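Long-range contacts in vacuolar protein sorting-associated protein IST1 (Saccharomyces cerevisiae, PDB 3GGY), which acts late in sorting cargo into multivesicular bodies, regulating recruitment of the ATPase VPS4 to the ESCRT-III complex and diminishing VPS4 activity: residues A[14-19]-A[79-84]; A[18-23]-A[72-77]; A[29-34]-A[65-70]; A[55-60]-A[167-172]; A[111-116]-A[127-132]. All coordinates share one frame; numbering follows the deposited sequence.

Interaction 1. Residues A[14-19]-A[79-84]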
# COMPACT_ATOMS: atom_id res chain seq x y z
N THR A 14 -14.32 -15.32 1.56
CA THR A 14 -13.37 -15.93 0.64
C THR A 14 -12.46 -14.87 0.03
O THR A 14 -11.25 -15.06 -0.07
CB THR A 14 -14.10 -16.65 -0.52
OG1 THR A 14 -14.94 -17.68 -0.00
CG2 THR A 14 -13.09 -17.27 -1.48
N CYS A 15 -13.06 -13.76 -0.37
CA CYS A 15 -12.32 -12.66 -0.97
C CYS A 15 -11.30 -12.06 -0.01
O CYS A 15 -10.13 -11.91 -0.35
CB CYS A 15 -13.29 -11.57 -1.44
SG CYS A 15 -12.48 -10.13 -2.17
N LEU A 16 -11.75 -11.72 1.19
CA LEU A 16 -10.88 -11.12 2.19
C LEU A 16 -9.73 -12.05 2.56
O LEU A 16 -8.59 -11.60 2.72
CB LEU A 16 -11.68 -10.74 3.43
CG LEU A 16 -12.63 -9.55 3.26
CD1 LEU A 16 -13.53 -9.41 4.48
CD2 LEU A 16 -11.82 -8.27 3.06
N LYS A 17 -10.01 -13.34 2.69
CA LYS A 17 -8.96 -14.29 3.04
C LYS A 17 -7.88 -14.35 1.96
O LYS A 17 -6.69 -14.41 2.27
CB LYS A 17 -9.54 -15.68 3.28
CG LYS A 17 -10.27 -15.81 4.61
CD LYS A 17 -10.77 -17.23 4.83
CE LYS A 17 -11.47 -17.36 6.18
NZ LYS A 17 -10.54 -17.09 7.32
N MET A 18 -8.30 -14.33 0.70
CA MET A 18 -7.37 -14.38 -0.41
C MET A 18 -6.59 -13.07 -0.47
O MET A 18 -5.38 -13.07 -0.74
CB MET A 18 -8.11 -14.60 -1.73
CG MET A 18 -7.22 -14.70 -2.96
SD MET A 18 -6.33 -16.27 -3.14
CE MET A 18 -4.75 -15.87 -2.45
N CYS A 19 -7.27 -11.96 -0.24
CA CYS A 19 -6.58 -10.67 -0.26
C CYS A 19 -5.48 -10.63 0.80
O CYS A 19 -4.39 -10.14 0.55
CB CYS A 19 -7.56 -9.52 -0.02
SG CYS A 19 -8.58 -9.14 -1.46
N LEU A 79 -9.32 -6.56 9.60
CA LEU A 79 -10.38 -5.89 10.35
C LEU A 79 -11.74 -6.29 9.78
O LEU A 79 -12.63 -6.73 10.52
CB LEU A 79 -10.20 -4.37 10.27
CG LEU A 79 -11.24 -3.49 10.96
CD1 LEU A 79 -10.67 -2.10 11.15
CD2 LEU A 79 -12.53 -3.44 10.15
N LEU A 80 -11.90 -6.14 8.47
CA LEU A 80 -13.15 -6.48 7.80
C LEU A 80 -13.47 -7.97 7.94
O LEU A 80 -14.63 -8.35 8.05
CB LEU A 80 -13.07 -6.11 6.32
CG LEU A 80 -12.96 -4.62 6.01
CD1 LEU A 80 -12.83 -4.41 4.51
CD2 LEU A 80 -14.20 -3.90 6.54
N LEU A 81 -12.43 -8.80 7.91
CA LEU A 81 -12.63 -10.24 8.02
C LEU A 81 -13.25 -10.62 9.35
O LEU A 81 -14.11 -11.50 9.41
CB LEU A 81 -11.30 -10.98 7.86
CG LEU A 81 -11.39 -12.51 7.95
CD1 LEU A 81 -12.31 -13.03 6.86
CD2 LEU A 81 -9.99 -13.12 7.81
N ALA A 82 -12.82 -9.94 10.41
CA ALA A 82 -13.34 -10.21 11.75
C ALA A 82 -14.74 -9.66 11.97
O ALA A 82 -15.44 -10.07 12.90
CB ALA A 82 -12.38 -9.65 12.79
N ARG A 83 -15.16 -8.72 11.12
CA ARG A 83 -16.47 -8.10 11.24
C ARG A 83 -17.37 -8.40 10.04
O ARG A 83 -18.33 -7.67 9.78
CB ARG A 83 -16.32 -6.58 11.39
CG ARG A 83 -15.38 -6.16 12.51
CD ARG A 83 -15.20 -4.64 12.55
NE ARG A 83 -14.29 -4.20 13.60
CZ ARG A 83 -14.61 -4.08 14.88
NH1 ARG A 83 -15.84 -4.37 15.30
NH2 ARG A 83 -13.70 -3.66 15.76
N VAL A 84 -17.08 -9.49 9.33
CA VAL A 84 -17.85 -9.87 8.15
C VAL A 84 -19.36 -9.97 8.37
O VAL A 84 -20.14 -9.52 7.53
CB VAL A 84 -17.34 -11.21 7.57
CG1 VAL A 84 -18.20 -11.62 6.38
CG2 VAL A 84 -15.90 -11.06 7.14
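Leu-16 sets its CD1 methyl against the backbone between Leu-80 and Leu-81, coming to 3.7 Å from Leu-81 N. Its side chain and that of Leu-80 cross at about a right angle, and Leu-16 CD1 lies 3.8 Å from Leu-80 CB, with Leu-16 CD2 a little farther from the same carbon. With chi1 at -71°, Leu-16 CG stands anti to its own carbonyl carbon, and the branched end beyond it can spread over the last turn of the opposite helix. Leu-16 CD1 also meets Val-84 CG2 at 3.9 Å, just past that turn. This is one end of the long helical hairpin of the ESCRT-III-like fold, where the first part of helix 8-46 lies against the close of helix 50-82. Leu-81 turns both methyls to the partner helix: Leu-81 CD1 sits 4.2 Å from Leu-16 CB and 4.1 Å from Lys-17 CG. Lys-17 suits the exposed border, because its aliphatic part crosses Leu-81 at about a right angle while its bent end carries the charge; Lys-17 NZ still comes within 4.0 Å of Leu-81 CD2. On the inner side, Leu-80 packs against Ala-108 and Leu-112 of helix 105-115, and Leu-16 touches Leu-128 of helix 125-135.

Interaction 2. Residues A[18-23]-A[72-77]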
# COMPACT_ATOMS: atom_id res chain seq x y z
N MET A 18 -8.30 -14.33 0.70
CA MET A 18 -7.37 -14.38 -0.41
C MET A 18 -6.59 -13.07 -0.47
O MET A 18 -5.38 -13.07 -0.74
CB MET A 18 -8.11 -14.60 -1.73
CG MET A 18 -7.22 -14.70 -2.96
SD MET A 18 -6.33 -16.27 -3.14
CE MET A 18 -4.75 -15.87 -2.45
N CYS A 19 -7.27 -11.96 -0.24
CA CYS A 19 -6.58 -10.67 -0.26
C CYS A 19 -5.48 -10.63 0.80
O CYS A 19 -4.39 -10.14 0.55
CB CYS A 19 -7.56 -9.52 -0.02
SG CYS A 19 -8.58 -9.14 -1.46
N ILE A 20 -5.78 -11.16 1.98
CA ILE A 20 -4.80 -11.19 3.06
C ILE A 20 -3.58 -12.03 2.68
O ILE A 20 -2.44 -11.62 2.90
CB ILE A 20 -5.43 -11.72 4.36
CG1 ILE A 20 -6.45 -10.71 4.88
CG2 ILE A 20 -4.35 -11.96 5.41
CD1 ILE A 20 -7.24 -11.19 6.08
N GLN A 21 -3.82 -13.19 2.09
CA GLN A 21 -2.71 -14.06 1.70
C GLN A 21 -1.87 -13.42 0.59
O GLN A 21 -0.64 -13.47 0.64
CB GLN A 21 -3.25 -15.42 1.23
CG GLN A 21 -3.86 -16.27 2.35
CD GLN A 21 -2.89 -16.52 3.50
OE1 GLN A 21 -2.77 -15.72 4.43
NE2 GLN A 21 -2.19 -17.65 3.45
N ARG A 22 -2.53 -12.80 -0.38
CA ARG A 22 -1.83 -12.15 -1.48
C ARG A 22 -1.05 -10.93 -0.99
O ARG A 22 0.09 -10.72 -1.39
CB ARG A 22 -2.82 -11.72 -2.57
CG ARG A 22 -3.49 -12.88 -3.29
CD ARG A 22 -2.47 -13.77 -3.98
NE ARG A 22 -1.75 -13.06 -5.03
CZ ARG A 22 -2.31 -12.66 -6.17
NH1 ARG A 22 -3.59 -12.89 -6.41
NH2 ARG A 22 -1.58 -12.02 -7.08
N LEU A 23 -1.67 -10.13 -0.13
CA LEU A 23 -0.98 -8.95 0.40
C LEU A 23 0.26 -9.36 1.20
O LEU A 23 1.32 -8.75 1.07
CB LEU A 23 -1.93 -8.13 1.29
CG LEU A 23 -2.97 -7.32 0.51
CD1 LEU A 23 -4.09 -6.85 1.43
CD2 LEU A 23 -2.28 -6.14 -0.14
N ILE A 72 -0.61 -1.71 5.65
CA ILE A 72 -1.83 -1.10 6.14
C ILE A 72 -3.06 -1.79 5.52
O ILE A 72 -4.04 -2.07 6.21
CB ILE A 72 -1.86 0.41 5.79
CG1 ILE A 72 -0.67 1.11 6.45
CG2 ILE A 72 -3.18 1.02 6.25
CD1 ILE A 72 -0.40 2.51 5.93
N LEU A 73 -3.00 -2.07 4.23
CA LEU A 73 -4.13 -2.72 3.58
C LEU A 73 -4.38 -4.11 4.17
O LEU A 73 -5.53 -4.55 4.28
CB LEU A 73 -3.89 -2.82 2.07
CG LEU A 73 -3.78 -1.47 1.33
CD1 LEU A 73 -3.56 -1.75 -0.16
CD2 LEU A 73 -5.05 -0.64 1.55
N GLU A 74 -3.31 -4.80 4.55
CA GLU A 74 -3.43 -6.12 5.15
C GLU A 74 -4.23 -6.00 6.43
O GLU A 74 -5.13 -6.80 6.70
CB GLU A 74 -2.05 -6.71 5.47
CG GLU A 74 -2.12 -8.13 6.03
CD GLU A 74 -0.86 -8.55 6.76
OE1 GLU A 74 0.24 -8.08 6.39
OE2 GLU A 74 -0.96 -9.37 7.70
N LEU A 75 -3.90 -4.99 7.24
CA LEU A 75 -4.60 -4.76 8.49
C LEU A 75 -6.07 -4.44 8.25
O LEU A 75 -6.93 -4.91 8.98
CB LEU A 75 -3.94 -3.63 9.29
CG LEU A 75 -2.58 -3.95 9.92
CD1 LEU A 75 -2.23 -2.83 10.88
CD2 LEU A 75 -2.64 -5.28 10.66
N TYR A 76 -6.35 -3.65 7.22
CA TYR A 76 -7.74 -3.32 6.92
C TYR A 76 -8.51 -4.58 6.53
O TYR A 76 -9.68 -4.73 6.89
CB TYR A 76 -7.85 -2.30 5.77
CG TYR A 76 -7.56 -0.86 6.16
CD1 TYR A 76 -8.02 -0.33 7.37
CD2 TYR A 76 -6.89 -0.00 5.29
CE1 TYR A 76 -7.82 1.01 7.70
CE2 TYR A 76 -6.68 1.33 5.60
CZ TYR A 76 -7.15 1.84 6.81
OH TYR A 76 -6.94 3.16 7.12
N CYS A 77 -7.87 -5.47 5.79
CA CYS A 77 -8.51 -6.71 5.38
C CYS A 77 -8.82 -7.58 6.59
O CYS A 77 -9.89 -8.19 6.67
CB CYS A 77 -7.61 -7.51 4.44
SG CYS A 77 -7.61 -6.88 2.75
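Cys-77 fills the tight side of this contact, with Ile-20, Leu-23 and Cys-19 gathered round its short side chain. The two segments belong to the antiparallel hairpin of the ESCRT-III-like fold, their axes 9.2 Å apart at closest approach and their directions 158° apart. A cysteine suits so close a passage: it is small, yet its sulfur is apolar enough for a buried place. Ile-20 CG1 presses on Cys-77 CB at 3.4 Å, tighter than usual for two carbons, while Ile-20 CD1 reaches on to 4.0 Å from the same CB. Leu-23 lays CD1 over the backbone of the second helix, 3.8 Å from Glu-74 N and 4.1 Å from Leu-73 CB. Beyond this apolar strip, Glu-74 marks the looser, partly exposed margin, where its CG is 4.5 Å from Ile-20 CG2. Its carboxylate is held along the first helix instead, OE2 in a salt bridge with Arg-24 and OE1 hydrogen-bonded to Gln-27, so the charge stays at the border of the apolar interface. The inner face is closed by helix 105-115, with Leu-112 on Cys-77. Cys-77 SG, anti to its carbonyl carbon at chi1 -78°, lies 3.8 Å from both Leu-23 CD1 and Cys-19 CB.

Interaction 3. Residues A[29-34]-A[65-70]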
# COMPACT_ATOMS: atom_id res chain seq x y z
N LYS A 29 7.77 -10.65 -0.79
CA LYS A 29 8.50 -10.53 -2.04
C LYS A 29 9.11 -9.15 -2.23
O LYS A 29 10.29 -9.02 -2.54
CB LYS A 29 7.58 -10.84 -3.22
CG LYS A 29 8.25 -10.73 -4.58
CD LYS A 29 7.29 -11.13 -5.69
CE LYS A 29 7.98 -11.12 -7.05
NZ LYS A 29 7.05 -11.50 -8.15
N GLN A 30 8.29 -8.12 -2.05
CA GLN A 30 8.77 -6.76 -2.24
C GLN A 30 9.82 -6.33 -1.22
O GLN A 30 10.69 -5.51 -1.54
CB GLN A 30 7.59 -5.80 -2.27
CG GLN A 30 6.78 -5.94 -3.56
CD GLN A 30 5.54 -5.07 -3.58
OE1 GLN A 30 5.55 -3.94 -3.09
NE2 GLN A 30 4.47 -5.59 -4.17
N GLN A 31 9.75 -6.86 -0.01
CA GLN A 31 10.73 -6.52 1.02
C GLN A 31 12.07 -7.13 0.63
O GLN A 31 13.11 -6.48 0.74
CB GLN A 31 10.28 -7.05 2.38
CG GLN A 31 9.08 -6.30 2.96
CD GLN A 31 8.62 -6.87 4.29
OE1 GLN A 31 8.28 -8.04 4.40
NE2 GLN A 31 8.61 -6.02 5.32
N ALA A 32 12.03 -8.37 0.16
CA ALA A 32 13.26 -9.05 -0.25
C ALA A 32 13.90 -8.31 -1.42
O ALA A 32 15.12 -8.14 -1.47
CB ALA A 32 12.95 -10.49 -0.65
N ILE A 33 13.07 -7.85 -2.36
CA ILE A 33 13.55 -7.12 -3.52
C ILE A 33 14.14 -5.77 -3.10
O ILE A 33 15.16 -5.33 -3.65
CB ILE A 33 12.41 -6.91 -4.54
CG1 ILE A 33 12.00 -8.28 -5.11
CG2 ILE A 33 12.84 -5.97 -5.66
CD1 ILE A 33 10.82 -8.22 -6.06
N ALA A 34 13.51 -5.12 -2.13
CA ALA A 34 13.99 -3.84 -1.63
C ALA A 34 15.39 -4.03 -1.04
O ALA A 34 16.27 -3.19 -1.21
CB ALA A 34 13.04 -3.30 -0.56
N ILE A 65 7.64 2.92 0.49
CA ILE A 65 6.35 3.52 0.80
C ILE A 65 5.23 2.55 0.37
O ILE A 65 4.23 2.39 1.06
CB ILE A 65 6.18 4.88 0.07
CG1 ILE A 65 7.13 5.91 0.69
CG2 ILE A 65 4.73 5.37 0.20
CD1 ILE A 65 7.23 7.19 -0.09
N HIS A 66 5.42 1.91 -0.78
CA HIS A 66 4.43 0.97 -1.28
C HIS A 66 4.31 -0.23 -0.35
O HIS A 66 3.23 -0.76 -0.14
CB HIS A 66 4.80 0.50 -2.69
CG HIS A 66 3.71 -0.27 -3.37
ND1 HIS A 66 2.56 0.33 -3.83
CD2 HIS A 66 3.58 -1.59 -3.64
CE1 HIS A 66 1.77 -0.58 -4.37
NE2 HIS A 66 2.37 -1.76 -4.27
N ILE A 67 5.44 -0.68 0.21
CA ILE A 67 5.39 -1.80 1.13
C ILE A 67 4.58 -1.40 2.37
O ILE A 67 3.80 -2.19 2.89
CB ILE A 67 6.81 -2.24 1.56
CG1 ILE A 67 7.49 -2.95 0.39
CG2 ILE A 67 6.73 -3.15 2.77
CD1 ILE A 67 8.99 -3.11 0.56
N GLU A 68 4.75 -0.16 2.82
CA GLU A 68 4.00 0.34 3.97
C GLU A 68 2.51 0.33 3.63
O GLU A 68 1.67 0.00 4.48
CB GLU A 68 4.44 1.76 4.32
CG GLU A 68 5.91 1.87 4.69
CD GLU A 68 6.30 3.27 5.11
OE1 GLU A 68 5.95 4.23 4.39
OE2 GLU A 68 6.96 3.41 6.16
N LEU A 69 2.17 0.69 2.40
CA LEU A 69 0.77 0.69 1.98
C LEU A 69 0.22 -0.72 2.11
O LEU A 69 -0.86 -0.92 2.66
CB LEU A 69 0.63 1.17 0.52
CG LEU A 69 -0.74 1.03 -0.16
CD1 LEU A 69 -1.77 1.89 0.55
CD2 LEU A 69 -0.62 1.43 -1.64
N LEU A 70 0.96 -1.69 1.59
CA LEU A 70 0.53 -3.09 1.65
C LEU A 70 0.31 -3.55 3.09
O LEU A 70 -0.62 -4.31 3.36
CB LEU A 70 1.55 -4.00 0.97
CG LEU A 70 1.81 -3.74 -0.51
CD1 LEU A 70 2.80 -4.78 -1.05
CD2 LEU A 70 0.50 -3.83 -1.28
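His-66 meets Gln-30 at the edge of its imidazole ring, where Gln-30 OE1 lies 3.1 Å from His-66 CD2. Amide and ring are nearly coplanar, their planes 16° apart, and Gln-30 NE2 and His-66 NE2 are each hydrogen-bonded to OE2 of Glu-121. These bonds probably hold both flat groups in their turn, and the carboxylate charge may polarise the imidazole. An alanine in place of Gln-30 would probably leave Glu-121 without the glutamine amide as a donor and open a gap beside the His-66 edge and Leu-70. Ile-67 comes next and is the apolar wedge of the contact. Its chi1 of -73° sets Ile-67 CG1 anti to the carbonyl carbon, 3.9 Å from Gln-30 CB. Ile-67 CD1 settles 3.6 Å from Gln-30 O and 4.2 Å from CB of Ala-34, a small residue facing the isoleucine tip. Ile-67 CG2 rests 3.9 Å from Gln-31 CG. Leu-70, one turn on, crosses Gln-30 at about a right angle and puts Leu-70 CD1 3.5 Å from Gln-30 OE1. In the ESCRT-III-like hairpin, segments 29-34 and 65-70 run antiparallel, their axes 10.2 Å apart at closest approach, with the loop carrying Val-119 and Glu-121 over Leu-70 and helix 153-159 against Leu-69.

Interaction 4. Residues A[55-60]-A[167-172]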
# COMPACT_ATOMS: atom_id res chain seq x y z
N TYR A 55 19.12 7.72 -8.88
CA TYR A 55 17.89 7.25 -9.51
C TYR A 55 17.37 6.00 -8.81
O TYR A 55 16.17 5.86 -8.58
CB TYR A 55 18.14 6.93 -10.99
CG TYR A 55 18.33 8.14 -11.88
CD1 TYR A 55 19.04 8.03 -13.08
CD2 TYR A 55 17.78 9.38 -11.55
CE1 TYR A 55 19.19 9.12 -13.93
CE2 TYR A 55 17.93 10.48 -12.40
CZ TYR A 55 18.63 10.34 -13.58
OH TYR A 55 18.76 11.42 -14.43
N ARG A 56 18.29 5.10 -8.47
CA ARG A 56 17.92 3.85 -7.83
C ARG A 56 17.34 4.09 -6.44
O ARG A 56 16.41 3.39 -6.02
CB ARG A 56 19.13 2.93 -7.73
CG ARG A 56 18.76 1.47 -7.55
CD ARG A 56 18.09 0.94 -8.82
NE ARG A 56 18.92 -0.04 -9.50
CZ ARG A 56 19.07 -1.30 -9.09
NH1 ARG A 56 18.44 -1.72 -8.01
NH2 ARG A 56 19.85 -2.13 -9.77
N VAL A 57 17.88 5.07 -5.74
CA VAL A 57 17.39 5.39 -4.41
C VAL A 57 15.98 5.99 -4.50
O VAL A 57 15.11 5.68 -3.69
CB VAL A 57 18.34 6.38 -3.69
CG1 VAL A 57 17.69 6.94 -2.44
CG2 VAL A 57 19.62 5.64 -3.33
N GLU A 58 15.75 6.84 -5.50
CA GLU A 58 14.43 7.42 -5.66
C GLU A 58 13.39 6.31 -5.82
O GLU A 58 12.30 6.38 -5.25
CB GLU A 58 14.41 8.35 -6.87
CG GLU A 58 15.41 9.50 -6.74
CD GLU A 58 15.38 10.46 -7.91
OE1 GLU A 58 15.55 10.00 -9.06
OE2 GLU A 58 15.18 11.67 -7.67
N THR A 59 13.74 5.29 -6.59
CA THR A 59 12.84 4.16 -6.82
C THR A 59 12.65 3.37 -5.53
O THR A 59 11.54 2.97 -5.19
CB THR A 59 13.41 3.23 -7.91
OG1 THR A 59 13.56 3.96 -9.13
CG2 THR A 59 12.48 2.05 -8.15
N LEU A 60 13.75 3.17 -4.81
CA LEU A 60 13.71 2.43 -3.55
C LEU A 60 12.79 3.13 -2.53
O LEU A 60 12.05 2.48 -1.79
CB LEU A 60 15.12 2.32 -2.98
CG LEU A 60 15.30 1.71 -1.58
CD1 LEU A 60 14.69 0.32 -1.52
CD2 LEU A 60 16.79 1.66 -1.25
N GLU A 167 16.94 15.71 0.61
CA GLU A 167 17.34 15.40 1.98
C GLU A 167 17.08 13.94 2.31
O GLU A 167 17.88 13.29 2.99
CB GLU A 167 16.60 16.30 2.98
CG GLU A 167 16.69 17.79 2.68
CD GLU A 167 15.68 18.25 1.64
OE1 GLU A 167 14.47 18.17 1.93
OE2 GLU A 167 16.10 18.69 0.55
N LEU A 168 15.95 13.42 1.83
CA LEU A 168 15.59 12.02 2.08
C LEU A 168 16.46 11.08 1.25
O LEU A 168 16.83 10.00 1.71
CB LEU A 168 14.11 11.78 1.77
CG LEU A 168 13.61 10.36 2.04
CD1 LEU A 168 13.83 9.99 3.50
CD2 LEU A 168 12.13 10.27 1.70
N VAL A 169 16.78 11.48 0.02
CA VAL A 169 17.63 10.66 -0.82
C VAL A 169 19.00 10.57 -0.16
O VAL A 169 19.58 9.49 -0.08
CB VAL A 169 17.78 11.27 -2.23
CG1 VAL A 169 18.81 10.48 -3.03
CG2 VAL A 169 16.44 11.25 -2.95
N ASP A 170 19.50 11.70 0.34
CA ASP A 170 20.80 11.71 1.00
C ASP A 170 20.77 10.83 2.24
O ASP A 170 21.74 10.12 2.53
CB ASP A 170 21.19 13.13 1.43
CG ASP A 170 21.57 14.01 0.26
OD1 ASP A 170 21.90 13.46 -0.82
OD2 ASP A 170 21.56 15.25 0.42
N LEU A 171 19.66 10.86 2.96
CA LEU A 171 19.53 10.04 4.16
C LEU A 171 19.58 8.57 3.78
O LEU A 171 20.25 7.78 4.44
CB LEU A 171 18.21 10.36 4.88
CG LEU A 171 17.96 9.57 6.17
CD1 LEU A 171 19.07 9.85 7.16
CD2 LEU A 171 16.61 9.95 6.76
N TYR A 172 18.88 8.19 2.71
CA TYR A 172 18.90 6.80 2.27
C TYR A 172 20.31 6.36 1.86
O TYR A 172 20.74 5.24 2.16
CB TYR A 172 17.95 6.61 1.07
CG TYR A 172 16.61 6.02 1.44
CD1 TYR A 172 15.76 6.69 2.33
CD2 TYR A 172 16.19 4.80 0.91
CE1 TYR A 172 14.52 6.14 2.68
CE2 TYR A 172 14.95 4.26 1.25
CZ TYR A 172 14.12 4.93 2.13
OH TYR A 172 12.91 4.38 2.48
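Tyr-172 brings helix 166-179 down on Val-57 and Leu-60 of helix 50-82. The two short segments lie nearly crosswise, at 99° and 9.7 Å between axes, so that a helix from late in the chain packs across the part of helix 50-82 near the turn of the long hairpin of this ESCRT-III-like domain. Followed outward, the tyrosine first sets Tyr-172 CB 3.5 Å from Val-57 CG1, a snug carbon contact. Tyr-172 CG lies 4.1 Å from Val-57 CG1. The ring then presents one edge to Leu-60: Tyr-172 CD2 is 3.9 Å from Leu-60 CD2, which lies in the ring plane, and Tyr-172 CE2 is 3.8 Å from Leu-60 CG. At the tip, OH is hydrogen-bonded to Asp-64, one turn beyond Leu-60, so tyrosine suits a place that is apolar along its length and polar at its end. An alanine in its place would probably leave Asp-64 without this hydroxyl partner and open a gap along the side of Leu-60 where the ring edge now rests. The rest of the contact is a meeting of beta-branched residues, compact, stiff side chains that pack between crossing helices, and Val-169 also touches His-54 and Ile-61. Glu-58 CG comes to 4.3 Å from Val-169 CG2. Val-57 CG1, anti to its backbone N at chi1 168°, ends 3.8 Å from Val-169 CG1.

Interaction 5. Residues A[111-116]-A[127-132]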
# COMPACT_ATOMS: atom_id res chain seq x y z
N SER A 111 -10.67 2.36 1.87
CA SER A 111 -9.25 2.32 1.55
C SER A 111 -8.89 1.18 0.60
O SER A 111 -8.08 1.35 -0.30
CB SER A 111 -8.42 2.21 2.84
OG SER A 111 -8.58 3.37 3.64
N LEU A 112 -9.50 0.02 0.81
CA LEU A 112 -9.22 -1.13 -0.04
C LEU A 112 -9.72 -0.92 -1.47
O LEU A 112 -9.06 -1.29 -2.43
CB LEU A 112 -9.85 -2.38 0.57
CG LEU A 112 -9.09 -2.84 1.82
CD1 LEU A 112 -9.93 -3.86 2.58
CD2 LEU A 112 -7.75 -3.43 1.42
N ILE A 113 -10.89 -0.30 -1.60
CA ILE A 113 -11.43 -0.04 -2.93
C ILE A 113 -10.58 1.02 -3.64
O ILE A 113 -10.27 0.88 -4.83
CB ILE A 113 -12.90 0.43 -2.82
CG1 ILE A 113 -13.76 -0.76 -2.39
CG2 ILE A 113 -13.38 0.99 -4.16
CD1 ILE A 113 -15.21 -0.40 -2.08
N TYR A 114 -10.18 2.05 -2.91
CA TYR A 114 -9.34 3.10 -3.47
C TYR A 114 -8.00 2.55 -3.93
O TYR A 114 -7.43 3.01 -4.92
CB TYR A 114 -9.09 4.20 -2.42
CG TYR A 114 -8.28 5.35 -2.97
CD1 TYR A 114 -8.88 6.32 -3.76
CD2 TYR A 114 -6.91 5.43 -2.76
CE1 TYR A 114 -8.13 7.35 -4.34
CE2 TYR A 114 -6.15 6.45 -3.33
CZ TYR A 114 -6.77 7.40 -4.12
OH TYR A 114 -6.03 8.41 -4.69
N ALA A 115 -7.51 1.55 -3.20
CA ALA A 115 -6.21 0.95 -3.50
C ALA A 115 -6.13 0.08 -4.74
O ALA A 115 -5.03 -0.16 -5.25
CB ALA A 115 -5.74 0.15 -2.29
N ILE A 116 -7.27 -0.40 -5.23
CA ILE A 116 -7.29 -1.28 -6.41
C ILE A 116 -6.40 -0.79 -7.55
O ILE A 116 -5.57 -1.53 -8.07
CB ILE A 116 -8.73 -1.46 -6.94
CG1 ILE A 116 -9.57 -2.20 -5.90
CG2 ILE A 116 -8.72 -2.21 -8.28
CD1 ILE A 116 -11.07 -2.12 -6.15
N GLN A 127 -12.44 -7.54 -6.56
CA GLN A 127 -13.62 -8.28 -6.14
C GLN A 127 -14.35 -7.57 -5.01
O GLN A 127 -15.57 -7.67 -4.88
CB GLN A 127 -13.23 -9.69 -5.69
CG GLN A 127 -12.89 -10.64 -6.83
CD GLN A 127 -12.19 -11.89 -6.34
OE1 GLN A 127 -12.55 -12.45 -5.31
NE2 GLN A 127 -11.19 -12.34 -7.09
N LEU A 128 -13.59 -6.86 -4.17
CA LEU A 128 -14.19 -6.13 -3.06
C LEU A 128 -15.07 -5.02 -3.61
O LEU A 128 -16.17 -4.76 -3.11
CB LEU A 128 -13.12 -5.53 -2.15
CG LEU A 128 -12.29 -6.53 -1.34
CD1 LEU A 128 -11.24 -5.77 -0.55
CD2 LEU A 128 -13.20 -7.33 -0.41
N LYS A 129 -14.59 -4.35 -4.66
CA LYS A 129 -15.35 -3.29 -5.28
C LYS A 129 -16.65 -3.87 -5.82
O LYS A 129 -17.73 -3.34 -5.55
CB LYS A 129 -14.57 -2.65 -6.43
CG LYS A 129 -15.31 -1.50 -7.10
CD LYS A 129 -14.55 -0.94 -8.29
CE LYS A 129 -14.77 -1.77 -9.54
NZ LYS A 129 -16.18 -1.68 -10.01
N ASP A 130 -16.54 -4.96 -6.57
CA ASP A 130 -17.72 -5.59 -7.15
C ASP A 130 -18.73 -5.99 -6.07
O ASP A 130 -19.93 -5.78 -6.22
CB ASP A 130 -17.33 -6.83 -7.96
CG ASP A 130 -16.48 -6.48 -9.17
OD1 ASP A 130 -16.71 -5.43 -9.79
OD2 ASP A 130 -15.58 -7.28 -9.51
N LEU A 131 -18.24 -6.56 -4.98
CA LEU A 131 -19.11 -6.97 -3.88
C LEU A 131 -19.82 -5.79 -3.22
O LEU A 131 -21.01 -5.87 -2.93
CB LEU A 131 -18.32 -7.74 -2.83
CG LEU A 131 -17.87 -9.15 -3.21
CD1 LEU A 131 -16.94 -9.70 -2.13
CD2 LEU A 131 -19.08 -10.05 -3.38
N MET A 132 -19.09 -4.71 -2.98
CA MET A 132 -19.67 -3.53 -2.33
C MET A 132 -20.58 -2.72 -3.24
O MET A 132 -21.50 -2.05 -2.77
CB MET A 132 -18.57 -2.64 -1.75
CG MET A 132 -17.75 -3.30 -0.65
SD MET A 132 -18.78 -4.16 0.59
CE MET A 132 -18.63 -5.84 0.00
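An apolar helix-to-helix contact joins Leu-112, Ile-113 and Ile-116 to Leu-128, Lys-129 and Met-132, packing helix 105-115 against helix 125-135 beside the hairpin of this ESCRT-III-like domain. The axes of the short segments approach to 9.2 Å, and their directions differ by 123°. On the side nearer the hairpin, Leu-128 CD1 reaches Leu-112 CB at 3.8 Å and Leu-112 CD1 at 3.9 Å. Ile-113 CG1 lies 4.2 Å from Lys-129 CA, and Ile-113 CD1 is 4.1 Å from Met-132 CB. The methionine chain bends at chi2 (-47°), which sets SD, and again at chi3, and its end leads away. At the other end of the contact, the Ile-116 side chain crosses that of Lys-129 at about a right angle, with Ile-116 CD1 3.6 Å from Lys-129 CB. Lysine suits this border because its inner carbons can pack while NZ bends off to a long salt bridge with Asp-130. With no hydrogen bond between the segments, their hold on each other rests on fit and on the burial of hydrocarbon.

Overall arrangement
Interactions 1, 2 and 3 run in a row along the antiparallel pair of helices 8-46 and 50-82: neighbouring centres are about 8 and 13 Å apart, and interaction 3 is nested inside the loops closed by the other two. Interaction 5 follows later in the chain and lies against this row, its centre about 12 Å from those of interactions 1 and 2, which it touches among others through Leu-112 and Leu-128. Interaction 4 shares helix 50-82 and touches interaction 3, centres about 15 Å apart, but lies on the opposite side of the chain's centre from interactions 1 and 5; its span encloses interaction 5. The long hairpin is thus the common spine of this N-terminal domain, with later helices packed at separate places along it.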